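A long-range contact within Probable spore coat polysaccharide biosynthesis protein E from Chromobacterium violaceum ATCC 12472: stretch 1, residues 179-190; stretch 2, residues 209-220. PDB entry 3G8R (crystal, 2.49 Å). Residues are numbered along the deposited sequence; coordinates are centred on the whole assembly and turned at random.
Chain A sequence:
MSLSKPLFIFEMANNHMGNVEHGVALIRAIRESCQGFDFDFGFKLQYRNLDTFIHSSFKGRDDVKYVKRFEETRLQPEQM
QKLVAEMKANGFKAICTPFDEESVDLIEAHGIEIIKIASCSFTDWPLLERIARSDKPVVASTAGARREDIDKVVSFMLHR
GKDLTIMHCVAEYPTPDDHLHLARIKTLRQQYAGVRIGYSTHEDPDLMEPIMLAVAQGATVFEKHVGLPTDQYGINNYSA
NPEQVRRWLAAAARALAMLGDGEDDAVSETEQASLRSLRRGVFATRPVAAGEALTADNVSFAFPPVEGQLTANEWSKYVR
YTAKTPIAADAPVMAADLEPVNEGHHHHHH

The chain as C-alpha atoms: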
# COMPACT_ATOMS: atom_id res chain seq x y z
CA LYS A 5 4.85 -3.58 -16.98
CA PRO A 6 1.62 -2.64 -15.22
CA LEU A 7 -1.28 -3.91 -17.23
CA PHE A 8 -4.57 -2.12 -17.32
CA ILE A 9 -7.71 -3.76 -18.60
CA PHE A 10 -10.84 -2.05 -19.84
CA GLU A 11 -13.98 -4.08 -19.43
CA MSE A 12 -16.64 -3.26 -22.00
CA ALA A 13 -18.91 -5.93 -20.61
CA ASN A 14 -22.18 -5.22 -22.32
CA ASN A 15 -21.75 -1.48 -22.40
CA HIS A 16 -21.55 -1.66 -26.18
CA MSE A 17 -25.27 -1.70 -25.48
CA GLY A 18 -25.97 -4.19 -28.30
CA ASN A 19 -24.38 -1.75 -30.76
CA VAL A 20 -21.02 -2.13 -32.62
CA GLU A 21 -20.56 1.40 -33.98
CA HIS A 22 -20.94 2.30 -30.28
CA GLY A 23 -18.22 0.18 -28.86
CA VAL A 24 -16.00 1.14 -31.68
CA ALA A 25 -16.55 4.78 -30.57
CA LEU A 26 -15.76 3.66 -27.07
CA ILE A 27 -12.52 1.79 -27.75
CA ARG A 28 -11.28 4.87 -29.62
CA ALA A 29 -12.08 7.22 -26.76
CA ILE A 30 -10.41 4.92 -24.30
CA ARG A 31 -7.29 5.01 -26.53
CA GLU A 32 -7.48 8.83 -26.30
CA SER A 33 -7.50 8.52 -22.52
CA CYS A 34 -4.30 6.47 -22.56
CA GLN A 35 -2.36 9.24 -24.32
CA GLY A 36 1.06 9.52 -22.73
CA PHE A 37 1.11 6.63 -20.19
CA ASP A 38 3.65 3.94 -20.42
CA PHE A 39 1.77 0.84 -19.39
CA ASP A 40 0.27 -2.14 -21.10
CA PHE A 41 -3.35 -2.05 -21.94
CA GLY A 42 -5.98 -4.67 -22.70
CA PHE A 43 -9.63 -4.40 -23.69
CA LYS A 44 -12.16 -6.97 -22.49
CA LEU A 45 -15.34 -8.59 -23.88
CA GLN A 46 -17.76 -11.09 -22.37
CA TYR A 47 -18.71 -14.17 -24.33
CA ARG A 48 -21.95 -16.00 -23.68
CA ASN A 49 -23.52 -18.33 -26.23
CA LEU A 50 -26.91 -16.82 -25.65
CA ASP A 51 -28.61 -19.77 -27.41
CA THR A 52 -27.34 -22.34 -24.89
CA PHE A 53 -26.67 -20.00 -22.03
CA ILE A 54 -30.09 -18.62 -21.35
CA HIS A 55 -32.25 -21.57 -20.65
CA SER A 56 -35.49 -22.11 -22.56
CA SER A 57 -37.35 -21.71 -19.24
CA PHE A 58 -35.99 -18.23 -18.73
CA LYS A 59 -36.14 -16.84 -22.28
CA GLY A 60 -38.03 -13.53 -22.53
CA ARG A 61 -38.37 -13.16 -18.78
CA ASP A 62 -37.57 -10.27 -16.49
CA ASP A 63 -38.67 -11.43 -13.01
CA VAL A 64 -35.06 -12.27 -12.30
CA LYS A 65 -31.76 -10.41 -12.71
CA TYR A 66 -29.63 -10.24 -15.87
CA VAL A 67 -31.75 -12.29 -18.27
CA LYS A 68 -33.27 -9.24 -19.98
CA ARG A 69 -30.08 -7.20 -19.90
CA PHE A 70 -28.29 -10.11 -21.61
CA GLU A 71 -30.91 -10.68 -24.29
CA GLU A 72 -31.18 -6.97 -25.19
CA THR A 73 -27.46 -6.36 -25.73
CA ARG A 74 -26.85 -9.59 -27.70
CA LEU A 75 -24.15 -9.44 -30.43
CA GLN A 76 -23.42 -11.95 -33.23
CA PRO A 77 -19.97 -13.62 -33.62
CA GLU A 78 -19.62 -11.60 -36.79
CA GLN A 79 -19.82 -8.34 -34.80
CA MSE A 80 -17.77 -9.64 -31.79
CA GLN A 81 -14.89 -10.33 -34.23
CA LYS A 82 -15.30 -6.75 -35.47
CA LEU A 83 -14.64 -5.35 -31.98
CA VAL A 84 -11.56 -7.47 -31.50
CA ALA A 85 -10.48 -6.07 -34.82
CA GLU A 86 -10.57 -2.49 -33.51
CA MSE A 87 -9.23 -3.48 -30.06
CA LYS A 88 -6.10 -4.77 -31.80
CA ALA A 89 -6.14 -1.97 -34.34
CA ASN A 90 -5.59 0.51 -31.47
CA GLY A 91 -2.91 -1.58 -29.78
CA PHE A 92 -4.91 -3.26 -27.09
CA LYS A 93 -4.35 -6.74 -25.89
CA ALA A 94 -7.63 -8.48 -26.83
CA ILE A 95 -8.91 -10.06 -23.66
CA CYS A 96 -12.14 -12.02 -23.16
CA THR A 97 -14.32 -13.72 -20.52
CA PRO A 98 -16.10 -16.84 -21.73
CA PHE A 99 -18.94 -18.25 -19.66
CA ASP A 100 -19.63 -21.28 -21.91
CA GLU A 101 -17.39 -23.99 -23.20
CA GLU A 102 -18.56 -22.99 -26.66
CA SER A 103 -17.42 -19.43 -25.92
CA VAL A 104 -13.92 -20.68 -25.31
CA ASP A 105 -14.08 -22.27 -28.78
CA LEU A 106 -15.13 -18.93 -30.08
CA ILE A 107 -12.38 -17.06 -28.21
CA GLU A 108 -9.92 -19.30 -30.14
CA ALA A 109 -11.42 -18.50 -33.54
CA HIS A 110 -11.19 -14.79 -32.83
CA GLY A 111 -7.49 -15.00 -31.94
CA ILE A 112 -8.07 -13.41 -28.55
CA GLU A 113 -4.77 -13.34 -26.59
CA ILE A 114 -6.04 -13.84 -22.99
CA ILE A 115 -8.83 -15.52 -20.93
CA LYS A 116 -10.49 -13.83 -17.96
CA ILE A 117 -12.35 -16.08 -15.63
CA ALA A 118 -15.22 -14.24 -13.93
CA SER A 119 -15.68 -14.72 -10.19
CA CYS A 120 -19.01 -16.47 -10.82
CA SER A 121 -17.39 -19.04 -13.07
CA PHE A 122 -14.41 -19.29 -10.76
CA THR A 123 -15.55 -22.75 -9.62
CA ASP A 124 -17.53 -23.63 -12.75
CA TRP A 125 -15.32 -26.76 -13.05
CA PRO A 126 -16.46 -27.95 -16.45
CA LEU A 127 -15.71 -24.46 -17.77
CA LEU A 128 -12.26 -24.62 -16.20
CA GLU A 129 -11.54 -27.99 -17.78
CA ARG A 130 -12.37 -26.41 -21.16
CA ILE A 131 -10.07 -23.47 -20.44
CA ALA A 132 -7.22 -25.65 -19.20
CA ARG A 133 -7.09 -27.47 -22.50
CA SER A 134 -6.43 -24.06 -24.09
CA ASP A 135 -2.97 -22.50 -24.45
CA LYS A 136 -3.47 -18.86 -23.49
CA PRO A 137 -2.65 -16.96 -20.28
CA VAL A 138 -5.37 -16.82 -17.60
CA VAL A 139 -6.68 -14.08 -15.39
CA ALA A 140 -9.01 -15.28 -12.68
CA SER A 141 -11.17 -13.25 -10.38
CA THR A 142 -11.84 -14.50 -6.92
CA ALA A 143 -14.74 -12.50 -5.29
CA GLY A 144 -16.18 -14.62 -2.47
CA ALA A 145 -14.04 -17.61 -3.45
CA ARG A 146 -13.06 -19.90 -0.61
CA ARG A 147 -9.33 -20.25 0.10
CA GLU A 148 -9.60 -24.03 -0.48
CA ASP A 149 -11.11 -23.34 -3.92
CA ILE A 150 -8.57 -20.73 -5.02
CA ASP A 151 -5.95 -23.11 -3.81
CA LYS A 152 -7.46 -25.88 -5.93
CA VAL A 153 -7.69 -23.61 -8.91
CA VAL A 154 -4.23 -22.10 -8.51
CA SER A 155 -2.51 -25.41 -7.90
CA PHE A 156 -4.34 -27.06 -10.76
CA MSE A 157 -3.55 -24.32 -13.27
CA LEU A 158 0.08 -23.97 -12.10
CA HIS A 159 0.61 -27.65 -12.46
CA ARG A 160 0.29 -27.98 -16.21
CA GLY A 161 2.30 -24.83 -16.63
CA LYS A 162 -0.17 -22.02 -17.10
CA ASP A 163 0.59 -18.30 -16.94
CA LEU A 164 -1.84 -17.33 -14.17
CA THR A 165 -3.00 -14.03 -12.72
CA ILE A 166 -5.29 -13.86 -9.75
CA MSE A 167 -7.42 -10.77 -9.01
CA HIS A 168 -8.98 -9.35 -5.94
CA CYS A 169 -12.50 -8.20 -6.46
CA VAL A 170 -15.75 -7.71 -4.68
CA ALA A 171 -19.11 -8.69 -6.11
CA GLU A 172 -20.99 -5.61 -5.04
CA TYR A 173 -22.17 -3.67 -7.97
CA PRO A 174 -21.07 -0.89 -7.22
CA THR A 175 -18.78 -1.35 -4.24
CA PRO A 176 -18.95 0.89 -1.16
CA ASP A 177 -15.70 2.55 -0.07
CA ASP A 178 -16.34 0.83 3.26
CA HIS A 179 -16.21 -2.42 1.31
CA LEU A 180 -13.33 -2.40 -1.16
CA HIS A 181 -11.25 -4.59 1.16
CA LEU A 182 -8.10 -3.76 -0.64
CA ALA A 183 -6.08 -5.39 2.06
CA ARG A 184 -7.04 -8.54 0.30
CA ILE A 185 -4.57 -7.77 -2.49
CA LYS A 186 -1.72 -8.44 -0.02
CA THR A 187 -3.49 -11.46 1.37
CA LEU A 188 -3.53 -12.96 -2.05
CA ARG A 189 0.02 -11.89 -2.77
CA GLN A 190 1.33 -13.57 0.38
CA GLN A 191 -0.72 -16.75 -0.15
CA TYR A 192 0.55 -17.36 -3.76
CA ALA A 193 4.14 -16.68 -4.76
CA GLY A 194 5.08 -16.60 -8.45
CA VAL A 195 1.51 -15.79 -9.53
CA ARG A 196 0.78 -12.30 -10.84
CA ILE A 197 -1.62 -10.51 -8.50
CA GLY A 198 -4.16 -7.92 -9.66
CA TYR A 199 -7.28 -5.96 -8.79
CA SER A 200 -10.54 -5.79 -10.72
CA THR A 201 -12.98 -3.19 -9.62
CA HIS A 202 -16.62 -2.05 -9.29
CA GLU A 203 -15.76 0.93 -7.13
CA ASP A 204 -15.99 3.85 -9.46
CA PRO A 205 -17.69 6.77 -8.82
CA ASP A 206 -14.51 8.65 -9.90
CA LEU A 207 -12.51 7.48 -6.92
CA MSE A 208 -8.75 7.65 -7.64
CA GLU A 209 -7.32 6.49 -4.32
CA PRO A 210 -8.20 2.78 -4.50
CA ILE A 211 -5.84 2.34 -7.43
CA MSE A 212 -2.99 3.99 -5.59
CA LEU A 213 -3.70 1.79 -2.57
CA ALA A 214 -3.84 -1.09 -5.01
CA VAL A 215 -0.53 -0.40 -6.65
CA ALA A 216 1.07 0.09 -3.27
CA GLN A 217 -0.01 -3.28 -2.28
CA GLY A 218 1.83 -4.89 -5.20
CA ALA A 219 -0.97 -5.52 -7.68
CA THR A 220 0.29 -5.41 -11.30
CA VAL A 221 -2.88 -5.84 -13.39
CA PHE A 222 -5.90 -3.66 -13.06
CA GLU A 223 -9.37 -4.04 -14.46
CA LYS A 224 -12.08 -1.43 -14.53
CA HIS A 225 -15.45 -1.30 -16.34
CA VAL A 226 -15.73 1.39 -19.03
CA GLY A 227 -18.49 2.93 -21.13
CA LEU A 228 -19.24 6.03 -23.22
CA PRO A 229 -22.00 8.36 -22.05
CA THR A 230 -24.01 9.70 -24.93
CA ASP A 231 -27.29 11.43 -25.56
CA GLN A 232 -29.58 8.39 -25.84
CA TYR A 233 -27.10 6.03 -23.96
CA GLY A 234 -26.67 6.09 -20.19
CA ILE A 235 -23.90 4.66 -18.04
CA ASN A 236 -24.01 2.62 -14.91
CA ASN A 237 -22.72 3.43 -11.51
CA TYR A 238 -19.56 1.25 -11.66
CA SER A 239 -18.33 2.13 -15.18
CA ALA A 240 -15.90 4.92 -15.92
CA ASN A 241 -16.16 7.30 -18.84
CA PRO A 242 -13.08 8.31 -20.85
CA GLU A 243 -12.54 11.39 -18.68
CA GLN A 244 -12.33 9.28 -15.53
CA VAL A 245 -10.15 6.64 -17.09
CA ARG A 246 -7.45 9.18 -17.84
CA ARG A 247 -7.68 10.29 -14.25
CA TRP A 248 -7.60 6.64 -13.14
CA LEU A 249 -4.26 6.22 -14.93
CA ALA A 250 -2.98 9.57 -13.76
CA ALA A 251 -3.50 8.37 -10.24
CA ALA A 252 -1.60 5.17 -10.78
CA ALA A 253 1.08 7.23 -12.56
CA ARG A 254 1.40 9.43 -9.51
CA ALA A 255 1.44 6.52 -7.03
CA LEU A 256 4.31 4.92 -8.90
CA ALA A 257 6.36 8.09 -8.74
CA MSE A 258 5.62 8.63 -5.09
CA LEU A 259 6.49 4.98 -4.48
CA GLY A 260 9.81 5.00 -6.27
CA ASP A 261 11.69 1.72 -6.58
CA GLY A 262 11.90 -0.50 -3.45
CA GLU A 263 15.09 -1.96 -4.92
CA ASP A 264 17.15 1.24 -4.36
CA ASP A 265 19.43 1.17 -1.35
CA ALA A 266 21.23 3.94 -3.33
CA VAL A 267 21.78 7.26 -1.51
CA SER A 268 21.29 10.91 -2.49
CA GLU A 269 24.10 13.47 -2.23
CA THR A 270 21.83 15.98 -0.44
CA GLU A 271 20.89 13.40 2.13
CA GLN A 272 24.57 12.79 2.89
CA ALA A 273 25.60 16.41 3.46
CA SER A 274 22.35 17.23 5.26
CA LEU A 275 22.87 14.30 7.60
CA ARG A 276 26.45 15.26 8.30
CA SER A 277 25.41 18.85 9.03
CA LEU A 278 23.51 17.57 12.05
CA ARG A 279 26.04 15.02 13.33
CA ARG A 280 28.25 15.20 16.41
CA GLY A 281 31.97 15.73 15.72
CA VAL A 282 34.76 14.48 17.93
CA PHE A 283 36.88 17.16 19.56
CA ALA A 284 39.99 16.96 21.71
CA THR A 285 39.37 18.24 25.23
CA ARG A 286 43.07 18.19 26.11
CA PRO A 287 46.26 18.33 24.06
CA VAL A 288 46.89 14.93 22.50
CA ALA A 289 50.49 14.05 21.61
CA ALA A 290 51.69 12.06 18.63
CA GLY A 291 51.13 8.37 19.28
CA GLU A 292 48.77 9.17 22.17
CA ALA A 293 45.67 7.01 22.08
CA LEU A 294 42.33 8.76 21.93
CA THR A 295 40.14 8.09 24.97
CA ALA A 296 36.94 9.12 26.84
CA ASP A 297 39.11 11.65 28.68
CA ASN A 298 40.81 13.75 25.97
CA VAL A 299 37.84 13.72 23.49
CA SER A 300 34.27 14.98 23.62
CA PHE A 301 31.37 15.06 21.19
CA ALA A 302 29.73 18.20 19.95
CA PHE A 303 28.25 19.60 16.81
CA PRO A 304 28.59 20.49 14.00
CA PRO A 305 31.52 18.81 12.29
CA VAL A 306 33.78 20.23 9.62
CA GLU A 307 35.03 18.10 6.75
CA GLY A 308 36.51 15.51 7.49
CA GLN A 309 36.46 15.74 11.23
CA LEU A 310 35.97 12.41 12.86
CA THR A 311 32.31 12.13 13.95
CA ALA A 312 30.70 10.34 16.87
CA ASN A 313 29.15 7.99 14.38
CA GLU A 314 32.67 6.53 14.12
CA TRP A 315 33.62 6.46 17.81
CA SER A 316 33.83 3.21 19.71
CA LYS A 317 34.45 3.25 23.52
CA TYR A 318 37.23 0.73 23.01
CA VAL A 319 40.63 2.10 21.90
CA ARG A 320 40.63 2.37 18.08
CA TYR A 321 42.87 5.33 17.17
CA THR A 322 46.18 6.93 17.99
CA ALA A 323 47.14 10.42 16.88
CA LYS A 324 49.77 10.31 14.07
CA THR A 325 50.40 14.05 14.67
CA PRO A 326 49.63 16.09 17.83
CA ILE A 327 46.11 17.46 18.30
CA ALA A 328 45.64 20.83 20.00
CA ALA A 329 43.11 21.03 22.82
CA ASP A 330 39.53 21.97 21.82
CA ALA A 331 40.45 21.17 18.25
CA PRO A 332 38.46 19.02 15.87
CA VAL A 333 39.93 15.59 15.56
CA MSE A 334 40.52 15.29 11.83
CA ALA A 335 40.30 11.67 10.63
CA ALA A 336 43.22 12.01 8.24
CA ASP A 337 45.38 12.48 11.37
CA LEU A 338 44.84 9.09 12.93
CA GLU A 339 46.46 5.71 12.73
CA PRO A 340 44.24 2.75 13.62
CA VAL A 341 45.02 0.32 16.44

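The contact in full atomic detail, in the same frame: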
# COMPACT_ATOMS: atom_id res chain seq x y z
N HIS A 179 -16.06 -1.01 1.66
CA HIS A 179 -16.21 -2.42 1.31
C HIS A 179 -15.25 -2.89 0.23
O HIS A 179 -15.42 -3.98 -0.29
CB HIS A 179 -17.64 -2.69 0.85
CG HIS A 179 -18.65 -2.71 1.96
ND1 HIS A 179 -19.92 -3.23 1.79
CD2 HIS A 179 -18.59 -2.28 3.24
CE1 HIS A 179 -20.60 -3.10 2.92
NE2 HIS A 179 -19.81 -2.55 3.82
N LEU A 180 -14.28 -2.07 -0.13
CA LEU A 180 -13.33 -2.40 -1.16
C LEU A 180 -12.37 -3.47 -0.70
O LEU A 180 -11.85 -4.21 -1.52
CB LEU A 180 -12.52 -1.18 -1.54
CG LEU A 180 -13.36 -0.09 -2.17
CD1 LEU A 180 -12.57 1.15 -2.32
CD2 LEU A 180 -13.80 -0.58 -3.53
N HIS A 181 -12.09 -3.53 0.61
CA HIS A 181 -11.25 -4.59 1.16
C HIS A 181 -9.99 -4.78 0.35
O HIS A 181 -9.74 -5.86 -0.18
CB HIS A 181 -11.99 -5.93 1.17
CG HIS A 181 -11.41 -6.92 2.12
ND1 HIS A 181 -11.74 -8.26 2.09
CD2 HIS A 181 -10.52 -6.77 3.13
CE1 HIS A 181 -11.06 -8.90 3.03
NE2 HIS A 181 -10.33 -8.02 3.69
N LEU A 182 -9.22 -3.73 0.24
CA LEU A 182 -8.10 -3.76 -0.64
C LEU A 182 -6.98 -4.49 0.01
O LEU A 182 -6.07 -4.95 -0.67
CB LEU A 182 -7.66 -2.34 -0.92
CG LEU A 182 -8.72 -1.69 -1.77
CD1 LEU A 182 -8.50 -0.22 -1.82
CD2 LEU A 182 -8.57 -2.34 -3.15
N ALA A 183 -7.04 -4.60 1.33
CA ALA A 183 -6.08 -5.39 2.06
C ALA A 183 -5.99 -6.75 1.44
O ALA A 183 -5.00 -7.41 1.57
CB ALA A 183 -6.49 -5.54 3.51
N ARG A 184 -7.04 -7.19 0.77
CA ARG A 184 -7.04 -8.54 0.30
C ARG A 184 -5.98 -8.74 -0.79
O ARG A 184 -5.53 -9.87 -1.03
CB ARG A 184 -8.42 -9.02 -0.15
CG ARG A 184 -8.38 -10.52 -0.45
CD ARG A 184 -9.72 -11.19 -0.36
NE ARG A 184 -10.25 -11.40 -1.68
CZ ARG A 184 -10.49 -12.59 -2.19
NH1 ARG A 184 -10.26 -13.68 -1.46
NH2 ARG A 184 -10.95 -12.70 -3.43
N ILE A 185 -5.56 -7.64 -1.42
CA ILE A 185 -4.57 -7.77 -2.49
C ILE A 185 -3.29 -8.38 -1.91
O ILE A 185 -2.68 -9.27 -2.53
CB ILE A 185 -4.32 -6.42 -3.24
CG1 ILE A 185 -5.63 -5.87 -3.84
CG2 ILE A 185 -3.36 -6.57 -4.40
CD1 ILE A 185 -5.45 -4.57 -4.54
N LYS A 186 -2.93 -7.96 -0.70
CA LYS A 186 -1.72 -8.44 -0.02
C LYS A 186 -1.97 -9.84 0.46
O LYS A 186 -1.06 -10.69 0.41
CB LYS A 186 -1.32 -7.53 1.14
CG LYS A 186 -0.26 -8.12 2.08
CD LYS A 186 0.68 -7.07 2.69
CE LYS A 186 0.00 -6.18 3.75
NZ LYS A 186 0.63 -4.78 3.87
N THR A 187 -3.20 -10.12 0.89
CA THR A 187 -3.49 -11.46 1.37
C THR A 187 -3.22 -12.42 0.25
O THR A 187 -2.56 -13.45 0.43
CB THR A 187 -4.91 -11.58 1.86
OG1 THR A 187 -5.02 -10.91 3.12
CG2 THR A 187 -5.29 -13.05 2.06
N LEU A 188 -3.71 -12.08 -0.93
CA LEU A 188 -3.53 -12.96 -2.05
C LEU A 188 -2.08 -13.05 -2.41
O LEU A 188 -1.59 -14.14 -2.69
CB LEU A 188 -4.33 -12.47 -3.25
CG LEU A 188 -5.84 -12.70 -3.15
CD1 LEU A 188 -6.51 -12.24 -4.44
CD2 LEU A 188 -6.13 -14.16 -2.89
N ARG A 189 -1.39 -11.92 -2.41
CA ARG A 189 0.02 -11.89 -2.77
C ARG A 189 0.86 -12.80 -1.88
O ARG A 189 1.74 -13.51 -2.35
CB ARG A 189 0.56 -10.46 -2.78
CG ARG A 189 2.05 -10.40 -2.69
CD ARG A 189 2.55 -8.98 -2.80
NE ARG A 189 2.88 -8.55 -4.17
CZ ARG A 189 2.96 -9.34 -5.26
NH1 ARG A 189 2.74 -10.66 -5.19
NH2 ARG A 189 3.28 -8.78 -6.43
N GLN A 190 0.56 -12.79 -0.58
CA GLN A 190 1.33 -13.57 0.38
C GLN A 190 0.98 -15.08 0.29
O GLN A 190 1.84 -15.92 0.49
CB GLN A 190 1.09 -13.06 1.79
CG GLN A 190 1.84 -11.79 2.17
CD GLN A 190 1.39 -11.23 3.56
OE1 GLN A 190 0.26 -11.47 4.03
NE2 GLN A 190 2.28 -10.49 4.19
N GLU A 209 -8.25 7.05 -5.32
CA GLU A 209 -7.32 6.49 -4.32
C GLU A 209 -7.20 4.97 -4.31
O GLU A 209 -6.13 4.46 -4.08
CB GLU A 209 -7.53 7.03 -2.93
CG GLU A 209 -8.95 7.02 -2.48
CD GLU A 209 -9.53 8.41 -2.44
OE1 GLU A 209 -9.10 9.17 -1.55
OE2 GLU A 209 -10.41 8.71 -3.29
N PRO A 210 -8.30 4.24 -4.57
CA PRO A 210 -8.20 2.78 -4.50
C PRO A 210 -7.10 2.22 -5.36
O PRO A 210 -6.39 1.34 -4.94
CB PRO A 210 -9.56 2.28 -4.99
CG PRO A 210 -10.50 3.33 -4.64
CD PRO A 210 -9.70 4.67 -4.76
N ILE A 211 -6.93 2.76 -6.56
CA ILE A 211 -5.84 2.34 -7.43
C ILE A 211 -4.46 2.60 -6.81
O ILE A 211 -3.58 1.75 -6.85
CB ILE A 211 -6.00 2.96 -8.84
CG1 ILE A 211 -5.17 2.17 -9.83
CG2 ILE A 211 -5.72 4.48 -8.88
CD1 ILE A 211 -5.37 0.67 -9.70
N MSE A 212 -4.27 3.74 -6.19
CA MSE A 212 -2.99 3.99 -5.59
C MSE A 212 -2.76 2.94 -4.49
O MSE A 212 -1.74 2.23 -4.45
CB MSE A 212 -2.94 5.40 -5.03
CG MSE A 212 -3.52 6.49 -5.92
SE MSE A 212 -2.83 8.04 -5.41
CE MSE A 212 -4.14 9.12 -5.93
N LEU A 213 -3.74 2.81 -3.61
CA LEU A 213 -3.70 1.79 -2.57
C LEU A 213 -3.42 0.42 -3.17
O LEU A 213 -2.74 -0.41 -2.56
CB LEU A 213 -5.01 1.78 -1.85
CG LEU A 213 -5.04 2.50 -0.52
CD1 LEU A 213 -4.33 3.80 -0.54
CD2 LEU A 213 -6.46 2.67 -0.08
N ALA A 214 -3.91 0.21 -4.39
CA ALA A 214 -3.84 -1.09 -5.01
C ALA A 214 -2.42 -1.31 -5.50
O ALA A 214 -1.84 -2.36 -5.29
CB ALA A 214 -4.84 -1.19 -6.15
N VAL A 215 -1.87 -0.29 -6.13
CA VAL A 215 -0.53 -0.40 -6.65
C VAL A 215 0.42 -0.64 -5.51
O VAL A 215 1.36 -1.44 -5.61
CB VAL A 215 -0.13 0.87 -7.31
CG1 VAL A 215 1.35 0.83 -7.62
CG2 VAL A 215 -0.95 1.04 -8.54
N ALA A 216 0.13 0.04 -4.40
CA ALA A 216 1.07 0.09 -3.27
C ALA A 216 1.12 -1.26 -2.72
O ALA A 216 2.12 -1.66 -2.16
CB ALA A 216 0.61 1.05 -2.20
N GLN A 217 0.05 -2.00 -2.89
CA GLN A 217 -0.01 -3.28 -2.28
C GLN A 217 0.58 -4.37 -3.17
O GLN A 217 0.58 -5.55 -2.83
CB GLN A 217 -1.44 -3.55 -1.87
CG GLN A 217 -1.51 -4.39 -0.64
CD GLN A 217 -2.60 -3.94 0.25
OE1 GLN A 217 -3.57 -3.32 -0.22
NE2 GLN A 217 -2.48 -4.23 1.56
N GLY A 218 1.14 -3.97 -4.30
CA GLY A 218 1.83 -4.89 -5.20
C GLY A 218 0.92 -5.61 -6.18
O GLY A 218 1.27 -6.69 -6.64
N ALA A 219 -0.24 -5.05 -6.51
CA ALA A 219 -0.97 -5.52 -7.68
C ALA A 219 -0.39 -4.92 -8.97
O ALA A 219 0.11 -3.80 -8.96
CB ALA A 219 -2.41 -5.19 -7.56
N THR A 220 -0.49 -5.67 -10.07
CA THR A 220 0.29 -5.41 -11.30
C THR A 220 -0.60 -5.41 -12.55
O THR A 220 -0.15 -5.17 -13.67
CB THR A 220 1.33 -6.50 -11.38
OG1 THR A 220 2.45 -6.07 -10.63
CG2 THR A 220 1.76 -6.85 -12.83

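The contact is a mainly apolar packing of a turn and the helix that follows it against a second helix and its C-terminal end, with polar groups gathered where that second helix terminates. Together the two stretches bury 519 Å², and the backbones come near each other at L182 and A214 (CA to CA 6.7 Å) and at K186 and Q217 (CA to CA 5.9 Å).

At one end, L180 and L182 both direct their CA-to-CB bonds toward the second helix and share the same m,t rotamer. L180 CD1 lies 3.8 Å from P210 CG, while L182 CD1 reaches 4.2 Å from P210 CB and 3.9 Å from L213 CD2, so the compact proline ring meets both leucines. I185, on the first turn of its helix, uses two branches: CD1 packs 3.8 Å from A214 CB, and CG2 sits 3.6 Å from A219 CB. The small alanine side chains leave room for the branched isoleucine at these close distances.

Q217 gives up the largest area, 118 Å², and is buried against L182, A183, I185 and K186. Its aliphatic part takes part as well, with Q217 CB 4.3 Å from I185 CB. The orientation of its terminal amide is uncertain, so the polar partners of that group remain open.

Beyond Q217 the helix ends in a Schellman motif, with G218 at positive phi and G218 N bonded to V215 O. Glycine suits this place twice over: a CB here would be jammed against the preceding carbonyl oxygen and would fall 2.6 Å from R189 NE. The extended start of the R189 side chain, t at chi1 and chi2, carries its guanidinium over this bare backbone, placing R189 NH2 2.9 Å from G218 O, while R189 CD lies 4.0 Å from Q217 O.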